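Local coordinates for putative endoribonuclease (Klebsiella pneumoniae, PDB 3LYB), which probably acts as an endoribonuclease of the L-PSP family in the YjgF-like clan, with its substrate not established, at residues I69-I80 with T138-T146. Sequence-based numbering, arbitrary orientation.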
ATOM      1  N   ILE B  69      -9.629  23.008  -7.221  1.00 25.82           N
ATOM      2  CA  ILE B  69     -11.004  22.526  -7.159  1.00 25.47           C
ATOM      3  C   ILE B  69     -12.016  23.649  -7.483  1.00 25.96           C
ATOM      4  O   ILE B  69     -13.020  23.400  -8.173  1.00 26.12           O
ATOM      5  CB  ILE B  69     -11.305  21.815  -5.819  1.00 24.84           C
ATOM      6  CG1 ILE B  69     -12.719  21.240  -5.773  1.00 25.82           C
ATOM      7  CG2 ILE B  69     -11.124  22.746  -4.675  1.00 25.00           C
ATOM      8  CD1 ILE B  69     -13.131  20.427  -6.993  1.00 28.13           C
ATOM      9  N   LEU B  70     -11.746  24.869  -6.996  1.00 25.56           N
ATOM     10  CA  LEU B  70     -12.638  26.009  -7.219  1.00 25.04           C
ATOM     11  C   LEU B  70     -12.646  26.339  -8.699  1.00 25.44           C
ATOM     12  O   LEU B  70     -13.695  26.385  -9.335  1.00 25.51           O
ATOM     13  CB  LEU B  70     -12.209  27.218  -6.374  1.00 24.43           C
ATOM     14  CG  LEU B  70     -12.424  27.123  -4.849  1.00 22.44           C
ATOM     15  CD1 LEU B  70     -11.754  28.290  -4.107  1.00 21.66           C
ATOM     16  CD2 LEU B  70     -13.905  27.008  -4.473  1.00 18.70           C
ATOM     17  N   ALA B  71     -11.455  26.492  -9.257  1.00 26.12           N
ATOM     18  CA  ALA B  71     -11.312  26.797 -10.668  1.00 27.06           C
ATOM     19  C   ALA B  71     -11.945  25.746 -11.558  1.00 27.67           C
ATOM     20  O   ALA B  71     -12.653  26.086 -12.489  1.00 28.49           O
ATOM     21  CB  ALA B  71      -9.850  26.979 -11.022  1.00 27.07           C
ATOM     22  N   GLN B  72     -11.697  24.469 -11.282  1.00 28.66           N
ATOM     23  CA  GLN B  72     -12.264  23.394 -12.102  1.00 29.10           C
ATOM     24  C   GLN B  72     -13.791  23.337 -11.968  1.00 29.76           C
ATOM     25  O   GLN B  72     -14.510  23.140 -12.959  1.00 29.95           O
ATOM     26  CB  GLN B  72     -11.641  22.042 -11.747  1.00 29.46           C
ATOM     27  CG  GLN B  72     -10.168  21.842 -12.208  1.00 29.18           C
ATOM     28  CD  GLN B  72      -9.662  20.424 -11.956  1.00 27.69           C
ATOM     29  OE1 GLN B  72     -10.424  19.546 -11.576  1.00 27.62           O
ATOM     30  NE2 GLN B  72      -8.386  20.207 -12.152  1.00 24.57           N
ATOM     31  N   SER B  73     -14.296  23.537 -10.758  1.00 29.94           N
ATOM     32  CA  SER B  73     -15.727  23.495 -10.573  1.00 30.95           C
ATOM     33  C   SER B  73     -16.360  24.614 -11.373  1.00 31.83           C
ATOM     34  O   SER B  73     -17.359  24.412 -12.094  1.00 31.47           O
ATOM     35  CB  SER B  73     -16.096  23.627  -9.100  1.00 30.70           C
ATOM     36  OG  SER B  73     -15.523  22.574  -8.340  1.00 31.27           O
ATOM     37  N   TRP B  74     -15.758  25.796 -11.263  1.00 32.95           N
ATOM     38  CA  TRP B  74     -16.357  26.953 -11.863  1.00 33.85           C
ATOM     39  C   TRP B  74     -16.367  26.704 -13.368  1.00 34.43           C
ATOM     40  O   TRP B  74     -17.411  26.792 -14.026  1.00 34.99           O
ATOM     41  CB  TRP B  74     -15.617  28.241 -11.491  1.00 34.01           C
ATOM     42  CG  TRP B  74     -16.123  29.380 -12.315  1.00 35.24           C
ATOM     43  CD1 TRP B  74     -17.237  30.142 -12.070  1.00 35.47           C
ATOM     44  CD2 TRP B  74     -15.594  29.827 -13.571  1.00 35.35           C
ATOM     45  NE1 TRP B  74     -17.413  31.058 -13.086  1.00 36.86           N
ATOM     46  CE2 TRP B  74     -16.417  30.890 -14.017  1.00 37.15           C
ATOM     47  CE3 TRP B  74     -14.493  29.447 -14.351  1.00 36.04           C
ATOM     48  CZ2 TRP B  74     -16.173  31.581 -15.216  1.00 37.19           C
ATOM     49  CZ3 TRP B  74     -14.239  30.132 -15.543  1.00 37.59           C
ATOM     50  CH2 TRP B  74     -15.078  31.194 -15.959  1.00 38.48           C
ATOM     51  N   TYR B  75     -15.207  26.338 -13.893  1.00 34.47           N
ATOM     52  CA  TYR B  75     -15.045  26.089 -15.310  1.00 34.89           C
ATOM     53  C   TYR B  75     -16.064  25.095 -15.854  1.00 34.42           C
ATOM     54  O   TYR B  75     -16.547  25.226 -16.963  1.00 34.55           O
ATOM     55  CB  TYR B  75     -13.618  25.612 -15.574  1.00 35.21           C
ATOM     56  CG  TYR B  75     -13.168  25.891 -16.965  1.00 38.11           C
ATOM     57  CD1 TYR B  75     -12.454  27.056 -17.266  1.00 40.77           C
ATOM     58  CD2 TYR B  75     -13.478  25.007 -18.009  1.00 40.95           C
ATOM     59  CE1 TYR B  75     -12.048  27.335 -18.581  1.00 42.95           C
ATOM     60  CE2 TYR B  75     -13.071  25.267 -19.323  1.00 42.82           C
ATOM     61  CZ  TYR B  75     -12.370  26.434 -19.604  1.00 44.32           C
ATOM     62  OH  TYR B  75     -11.977  26.687 -20.913  1.00 48.86           O
ATOM     63  N   VAL B  76     -16.394  24.091 -15.063  1.00 34.60           N
ATOM     64  CA  VAL B  76     -17.295  23.058 -15.522  1.00 34.42           C
ATOM     65  C   VAL B  76     -18.718  23.567 -15.493  1.00 34.92           C
ATOM     66  O   VAL B  76     -19.479  23.365 -16.442  1.00 34.27           O
ATOM     67  CB  VAL B  76     -17.183  21.774 -14.654  1.00 34.36           C
ATOM     68  CG1 VAL B  76     -18.462  20.920 -14.743  1.00 31.97           C
ATOM     69  CG2 VAL B  76     -15.997  20.983 -15.077  1.00 32.75           C
ATOM     70  N   LEU B  77     -19.069  24.195 -14.374  1.00 35.90           N
ATOM     71  CA  LEU B  77     -20.404  24.737 -14.188  1.00 37.03           C
ATOM     72  C   LEU B  77     -20.749  25.803 -15.225  1.00 38.13           C
ATOM     73  O   LEU B  77     -21.832  25.770 -15.811  1.00 38.53           O
ATOM     74  CB  LEU B  77     -20.574  25.248 -12.771  1.00 36.59           C
ATOM     75  CG  LEU B  77     -20.731  24.121 -11.746  1.00 36.73           C
ATOM     76  CD1 LEU B  77     -20.769  24.669 -10.336  1.00 36.71           C
ATOM     77  CD2 LEU B  77     -21.982  23.279 -12.011  1.00 36.45           C
ATOM     78  N   GLU B  78     -19.805  26.705 -15.484  1.00 39.45           N
ATOM     79  CA  GLU B  78     -19.953  27.717 -16.527  1.00 40.80           C
ATOM     80  C   GLU B  78     -20.060  27.110 -17.927  1.00 41.13           C
ATOM     81  O   GLU B  78     -20.793  27.630 -18.766  1.00 41.84           O
ATOM     82  CB  GLU B  78     -18.824  28.755 -16.443  1.00 40.93           C
ATOM     83  CG  GLU B  78     -18.805  29.823 -17.561  1.00 43.07           C
ATOM     84  CD  GLU B  78     -19.951  30.860 -17.483  1.00 46.04           C
ATOM     85  OE1 GLU B  78     -20.671  30.912 -16.453  1.00 44.11           O
ATOM     86  OE2 GLU B  78     -20.108  31.631 -18.468  1.00 46.81           O
ATOM     87  N   SER B  79     -19.345  26.018 -18.182  1.00 41.52           N
ATOM     88  CA  SER B  79     -19.492  25.295 -19.450  1.00 41.98           C
ATOM     89  C   SER B  79     -20.925  24.837 -19.621  1.00 42.11           C
ATOM     90  O   SER B  79     -21.512  24.991 -20.686  1.00 42.00           O
ATOM     91  CB  SER B  79     -18.580  24.070 -19.497  1.00 41.98           C
ATOM     92  OG  SER B  79     -17.222  24.455 -19.562  1.00 42.92           O
ATOM     93  N   ILE B  80     -21.481  24.273 -18.554  1.00 42.63           N
ATOM     94  CA  ILE B  80     -22.844  23.794 -18.574  1.00 43.05           C
ATOM     95  C   ILE B  80     -23.715  24.964 -18.936  1.00 43.95           C
ATOM     96  O   ILE B  80     -24.438  24.889 -19.914  1.00 44.44           O
ATOM     97  CB  ILE B  80     -23.255  23.101 -17.248  1.00 42.74           C
ATOM     98  CG1 ILE B  80     -22.631  21.701 -17.194  1.00 40.88           C
ATOM     99  CG2 ILE B  80     -24.763  22.965 -17.139  1.00 41.19           C
ATOM    100  CD1 ILE B  80     -22.596  21.082 -15.804  1.00 36.05           C
ATOM    101  N   THR B 138      -5.346  14.556 -12.880  1.00 30.14           N
ATOM    102  CA  THR B 138      -5.470  15.953 -12.413  1.00 30.55           C
ATOM    103  C   THR B 138      -6.908  16.543 -12.506  1.00 30.35           C
ATOM    104  O   THR B 138      -7.167  17.667 -12.001  1.00 31.27           O
ATOM    105  CB  THR B 138      -4.478  16.941 -13.145  1.00 30.58           C
ATOM    106  OG1 THR B 138      -4.841  17.041 -14.518  1.00 30.17           O
ATOM    107  CG2 THR B 138      -3.016  16.467 -13.035  1.00 30.44           C
ATOM    108  N   VAL B 139      -7.827  15.820 -13.140  1.00 28.26           N
ATOM    109  CA  VAL B 139      -9.202  16.271 -13.189  1.00 27.54           C
ATOM    110  C   VAL B 139      -9.925  15.851 -11.900  1.00 27.57           C
ATOM    111  O   VAL B 139     -10.070  14.673 -11.619  1.00 28.30           O
ATOM    112  CB  VAL B 139      -9.895  15.763 -14.486  1.00 27.73           C
ATOM    113  CG1 VAL B 139     -11.407  15.770 -14.383  1.00 26.60           C
ATOM    114  CG2 VAL B 139      -9.414  16.572 -15.683  1.00 25.82           C
ATOM    115  N   LEU B 140     -10.378  16.826 -11.129  1.00 27.34           N
ATOM    116  CA  LEU B 140     -10.897  16.606  -9.778  1.00 27.50           C
ATOM    117  C   LEU B 140     -12.420  16.511  -9.663  1.00 27.44           C
ATOM    118  O   LEU B 140     -12.948  16.041  -8.644  1.00 27.52           O
ATOM    119  CB  LEU B 140     -10.418  17.724  -8.856  1.00 27.37           C
ATOM    120  CG  LEU B 140      -8.915  17.998  -8.774  1.00 27.79           C
ATOM    121  CD1 LEU B 140      -8.661  19.312  -7.997  1.00 27.14           C
ATOM    122  CD2 LEU B 140      -8.263  16.851  -8.082  1.00 25.11           C
ATOM    123  N   ILE B 141     -13.116  16.939 -10.708  1.00 27.25           N
ATOM    124  CA  ILE B 141     -14.569  17.054 -10.688  1.00 27.58           C
ATOM    125  C   ILE B 141     -15.081  16.895 -12.109  1.00 28.33           C
ATOM    126  O   ILE B 141     -14.494  17.408 -13.040  1.00 29.42           O
ATOM    127  CB  ILE B 141     -15.017  18.422 -10.085  1.00 27.42           C
ATOM    128  CG1 ILE B 141     -16.528  18.608 -10.168  1.00 25.70           C
ATOM    129  CG2 ILE B 141     -14.318  19.613 -10.780  1.00 28.03           C
ATOM    130  CD1 ILE B 141     -17.298  17.946  -9.078  1.00 22.88           C
ATOM    131  N   GLU B 142     -16.148  16.146 -12.292  1.00 29.19           N
ATOM    132  CA  GLU B 142     -16.780  16.073 -13.595  1.00 30.43           C
ATOM    133  C   GLU B 142     -18.279  16.031 -13.363  1.00 31.14           C
ATOM    134  O   GLU B 142     -18.748  15.205 -12.563  1.00 31.35           O
ATOM    135  CB  GLU B 142     -16.337  14.834 -14.367  1.00 30.19           C
ATOM    136  CG  GLU B 142     -17.380  14.419 -15.394  1.00 31.90           C
ATOM    137  CD  GLU B 142     -16.872  13.468 -16.453  1.00 34.60           C
ATOM    138  OE1 GLU B 142     -15.678  13.106 -16.410  1.00 34.99           O
ATOM    139  OE2 GLU B 142     -17.678  13.076 -17.339  1.00 35.56           O
ATOM    140  N   VAL B 143     -19.018  16.924 -14.031  1.00 31.75           N
ATOM    141  CA  VAL B 143     -20.486  17.009 -13.851  1.00 32.54           C
ATOM    142  C   VAL B 143     -21.240  16.638 -15.104  1.00 33.03           C
ATOM    143  O   VAL B 143     -20.854  17.020 -16.192  1.00 33.37           O
ATOM    144  CB  VAL B 143     -20.966  18.409 -13.421  1.00 32.35           C
ATOM    145  CG1 VAL B 143     -22.473  18.382 -13.174  1.00 33.31           C
ATOM    146  CG2 VAL B 143     -20.259  18.863 -12.175  1.00 31.30           C
ATOM    147  N   GLU B 144     -22.304  15.871 -14.936  1.00 34.12           N
ATOM    148  CA  GLU B 144     -23.186  15.487 -16.031  1.00 35.44           C
ATOM    149  C   GLU B 144     -24.539  16.151 -15.814  1.00 35.32           C
ATOM    150  O   GLU B 144     -25.095  16.087 -14.733  1.00 35.08           O
ATOM    151  CB  GLU B 144     -23.339  13.959 -16.080  1.00 35.77           C
ATOM    152  CG  GLU B 144     -24.289  13.420 -17.152  1.00 37.80           C
ATOM    153  CD  GLU B 144     -24.811  12.019 -16.824  1.00 41.80           C
ATOM    154  OE1 GLU B 144     -24.001  11.069 -16.857  1.00 45.04           O
ATOM    155  OE2 GLU B 144     -26.028  11.848 -16.538  1.00 42.91           O
ATOM    156  N   ALA B 145     -25.058  16.786 -16.848  1.00 36.24           N
ATOM    157  CA  ALA B 145     -26.259  17.585 -16.714  1.00 37.77           C
ATOM    158  C   ALA B 145     -27.390  17.059 -17.568  1.00 38.87           C
ATOM    159  O   ALA B 145     -27.198  16.641 -18.712  1.00 39.67           O
ATOM    160  CB  ALA B 145     -25.968  19.053 -17.060  1.00 37.68           C
ATOM    161  N   THR B 146     -28.580  17.083 -17.002  1.00 40.34           N
ATOM    162  CA  THR B 146     -29.771  16.820 -17.777  1.00 42.44           C
ATOM    163  C   THR B 146     -30.739  18.023 -17.730  1.00 43.53           C
ATOM    164  O   THR B 146     -30.989  18.611 -16.676  1.00 43.28           O
ATOM    165  CB  THR B 146     -30.426  15.519 -17.344  1.00 42.27           C
ATOM    166  OG1 THR B 146     -29.439  14.483 -17.388  1.00 43.28           O
ATOM    167  CG2 THR B 146     -31.549  15.157 -18.289  1.00 42.46           C
TER
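Gln72 carries the polar part of this contact, gripping the backbone of 138-140 with both ends of its amide. Gln72 NE2 donates to Thr138 O at 2.8 Å, with the acceptor close to the amide plane. Gln72 OE1 accepts from Leu140 N at 2.8 Å, on a lone pair and in the carbonyl plane. The Gln72 side chain is extended beyond CG (chi2 -174°), which carries the amide from the helix to the turn before the strand. Gln72 NE2 also hydrogen-bonds to Val40 O. The buried amide is thus held at both ends, and the three bonds fix which way round it lies.

The rest is apolar. Leu140 lays CD1 against the start of the helix segment, 4.2 Å from Ile69 CB. Ile141 CG2 fits against Gln72 CB at 3.7 Å and also meets Ile69 CD1; the two isoleucine side chains cross at about a right angle. Further along, Val76 CG1 touches Val143 CG2 at 3.7 Å. The two branches of Ile80 divide the work. Ile80 CD1 meets Val143 CG1 at 3.8 Å, and Ile80 CG2 packs on Ala145 CB at 4.1 Å. Glu142 and Glu144 alternate with these residues and point away from the helix.

Helix segment 69-80 runs nearly parallel to strand segment 141-146, crossing at -19°. Helix 60-85 packs on one face of the sheet, the helix-on-sheet core of the YjgF-like fold. Helix 107-115 packs beside it, with Tyr110 touching both Ser73 and Ile141. Strand 141-148 lies between strands 23-26 and 94-101. From its other face, Glu144 forms a salt bridge with Lys96 of a neighbouring subunit.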